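Local coordinates for protein 2-keto-3-deoxygluconate kinase (Thermotoga maritima, PDB 2AFB) that probably phosphorylates 2-keto-3-deoxygluconate, as a sugar kinase of the pfkB (ribokinase) family, at residues 19-24 / 63-68. Sequence-based numbering, arbitrary orientation.
Sequences GEIMLR and FVTKLP
Gly19 and Thr65 illustrate how a side chain can take over where the backbone pairing of two parallel strands comes to an end. One regular rung remains: Gly19 N donates to Val64 O at 3.3 Å, with an N-H...O angle of 159°. Beyond it the chain of 19-24 parts from 63-68, and the next bond comes from a hydroxyl. Thr65 OG1, anti to its own backbone N (chi1 -161°), gives its proton to Gly19 O at 2.6 Å, lying in the plane of that carbonyl. A bridging water extends the link, donating to Thr65 OG1 at 2.8 Å and accepting from Ile21 N at 2.9 Å, so that the hydroxyl both gives and receives a bond and a backbone N-H past the fork is satisfied.

Van der Waals packing accompanies these bonds. The Phe63 ring reaches the backbone of 19-20 with its CZ end: CZ lies 3.6 Å from Gly19 O, and the rim meets Glu20 C near the ring plane. The apolar part is Ile21, whose CB and CG2 both touch Phe63 CE2. That same CG2 meets Leu67 CD2 at 3.8 Å, making the isoleucine methyl a bridge between two residues of the strand. Ala48 and Ala51 of helix 46-56 pack against Phe63 as well. An alanine in place of Phe63 would probably open a gap beside Gly19 and leave Ile21 CB and CG2 without their aromatic neighbour, with Leu67 CD2 still beside CG2.

The arrangement marks the point where the chain leaves strand 14-18 of the large nine-stranded sheet of the ribokinase fold, next to strand 60-67, and crosses into strand 22-26 of the smaller four-stranded sheet, the lid of pfkB-family sugar kinases.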
loop_
_atom_site.group_PDB
_atom_site.type_symbol
_atom_site.label_atom_id
_atom_site.label_comp_id
_atom_site.label_asym_id
_atom_site.label_seq_id
_atom_site.Cartn_x
_atom_site.Cartn_y
_atom_site.Cartn_z
ATOM N N GLY A 19 -31.201 2.307 11.730
ATOM C CA GLY A 19 -30.258 2.027 12.780
ATOM C C GLY A 19 -29.033 2.897 12.663
ATOM O O GLY A 19 -29.133 4.029 12.207
ATOM N N GLU A 20 -27.900 2.360 13.114
ATOM C CA GLU A 20 -26.602 3.085 13.118
ATOM C C GLU A 20 -25.621 2.563 12.108
ATOM O O GLU A 20 -25.389 1.359 12.030
ATOM C CB GLU A 20 -25.931 3.035 14.514
ATOM C CG GLU A 20 -24.554 3.693 14.544
ATOM C CD GLU A 20 -24.044 4.109 15.942
ATOM O OE1 GLU A 20 -24.317 3.405 16.931
ATOM O OE2 GLU A 20 -23.304 5.109 16.042
ATOM N N ILE A 21 -25.019 3.484 11.375
ATOM C CA ILE A 21 -23.885 3.181 10.549
ATOM C C ILE A 21 -22.625 3.802 11.142
ATOM O O ILE A 21 -22.627 4.938 11.632
ATOM C CB ILE A 21 -24.137 3.579 9.083
ATOM C CG1 ILE A 21 -23.026 2.990 8.212
ATOM C CG2 ILE A 21 -24.286 5.096 8.933
ATOM C CD1 ILE A 21 -23.196 3.112 6.749
HETATM N N MSE A 22 -21.566 3.006 11.174
HETATM C CA MSE A 22 -20.344 3.394 11.812
HETATM C C MSE A 22 -19.215 3.375 10.832
HETATM O O MSE A 22 -19.226 2.597 9.877
HETATM C CB MSE A 22 -19.978 2.433 12.928
HETATM C CG MSE A 22 -20.920 2.472 14.018
HETATM SE SE MSE A 22 -20.555 1.107 15.336
HETATM C CE MSE A 22 -21.174 -0.602 14.326
ATOM N N LEU A 23 -18.222 4.207 11.122
ATOM C CA LEU A 23 -16.904 4.059 10.501
ATOM C C LEU A 23 -16.212 2.795 11.004
ATOM O O LEU A 23 -16.067 2.639 12.215
ATOM C CB LEU A 23 -16.036 5.248 10.863
ATOM C CG LEU A 23 -14.533 5.118 10.461
ATOM C CD1 LEU A 23 -14.277 5.107 8.983
ATOM C CD2 LEU A 23 -13.748 6.259 11.100
ATOM N N ARG A 24 -15.755 1.922 10.097
ATOM C CA ARG A 24 -15.030 0.732 10.489
ATOM C C ARG A 24 -13.537 0.841 10.120
ATOM O O ARG A 24 -13.178 1.132 8.990
ATOM C CB ARG A 24 -15.602 -0.489 9.854
ATOM C CG ARG A 24 -15.177 -1.760 10.570
ATOM C CD ARG A 24 -15.594 -2.991 9.783
ATOM N NE ARG A 24 -14.542 -3.429 8.911
ATOM C CZ ARG A 24 -14.528 -4.542 8.186
ATOM N NH1 ARG A 24 -15.546 -5.396 8.158
ATOM N NH2 ARG A 24 -13.443 -4.797 7.466
ATOM N N PHE A 63 -32.097 3.885 3.832
ATOM C CA PHE A 63 -31.585 3.684 5.171
ATOM C C PHE A 63 -31.850 4.953 5.966
ATOM O O PHE A 63 -31.510 6.056 5.539
ATOM C CB PHE A 63 -30.088 3.407 5.138
ATOM C CG PHE A 63 -29.470 3.232 6.490
ATOM C CD1 PHE A 63 -29.917 2.248 7.324
ATOM C CD2 PHE A 63 -28.386 4.021 6.900
ATOM C CE1 PHE A 63 -29.355 2.049 8.563
ATOM C CE2 PHE A 63 -27.810 3.822 8.119
ATOM C CZ PHE A 63 -28.292 2.813 8.964
ATOM N N VAL A 64 -32.446 4.775 7.136
ATOM C CA VAL A 64 -32.790 5.885 7.988
ATOM C C VAL A 64 -31.819 5.918 9.170
ATOM O O VAL A 64 -31.664 4.935 9.866
ATOM C CB VAL A 64 -34.211 5.738 8.505
ATOM C CG1 VAL A 64 -34.582 6.945 9.403
ATOM C CG2 VAL A 64 -35.146 5.571 7.342
ATOM N N THR A 65 -31.196 7.065 9.389
ATOM C CA THR A 65 -30.250 7.244 10.476
ATOM C C THR A 65 -29.996 8.748 10.671
ATOM O O THR A 65 -30.671 9.586 10.071
ATOM C CB THR A 65 -28.920 6.463 10.247
ATOM O OG1 THR A 65 -28.251 6.316 11.495
ATOM C CG2 THR A 65 -27.963 7.153 9.259
ATOM N N LYS A 66 -29.066 9.062 11.571
ATOM C CA LYS A 66 -28.549 10.408 11.770
ATOM C C LYS A 66 -27.030 10.310 11.674
ATOM O O LYS A 66 -26.409 9.371 12.214
ATOM C CB LYS A 66 -29.002 10.995 13.152
ATOM C CG LYS A 66 -28.805 12.473 13.256
ATOM C CD LYS A 66 -29.208 13.017 14.583
ATOM C CE LYS A 66 -29.350 14.564 14.556
ATOM N NZ LYS A 66 -29.786 15.098 15.919
ATOM N N LEU A 67 -26.447 11.243 10.923
ATOM C CA LEU A 67 -25.008 11.386 10.824
ATOM C C LEU A 67 -24.609 12.817 11.035
ATOM O O LEU A 67 -25.392 13.714 10.715
ATOM C CB LEU A 67 -24.528 10.966 9.431
ATOM C CG LEU A 67 -24.716 9.475 9.157
ATOM C CD1 LEU A 67 -24.481 9.164 7.721
ATOM C CD2 LEU A 67 -23.777 8.681 10.047
ATOM N N PRO A 68 -23.370 13.042 11.508
ATOM C CA PRO A 68 -22.923 14.409 11.733
ATOM C C PRO A 68 -22.637 15.060 10.404
ATOM O O PRO A 68 -22.283 14.376 9.483
ATOM C CB PRO A 68 -21.607 14.228 12.497
ATOM C CG PRO A 68 -21.097 12.917 12.022
ATOM C CD PRO A 68 -22.318 12.066 11.850
HETATM O O HOH W 1 -25.530 6.270 12.109
#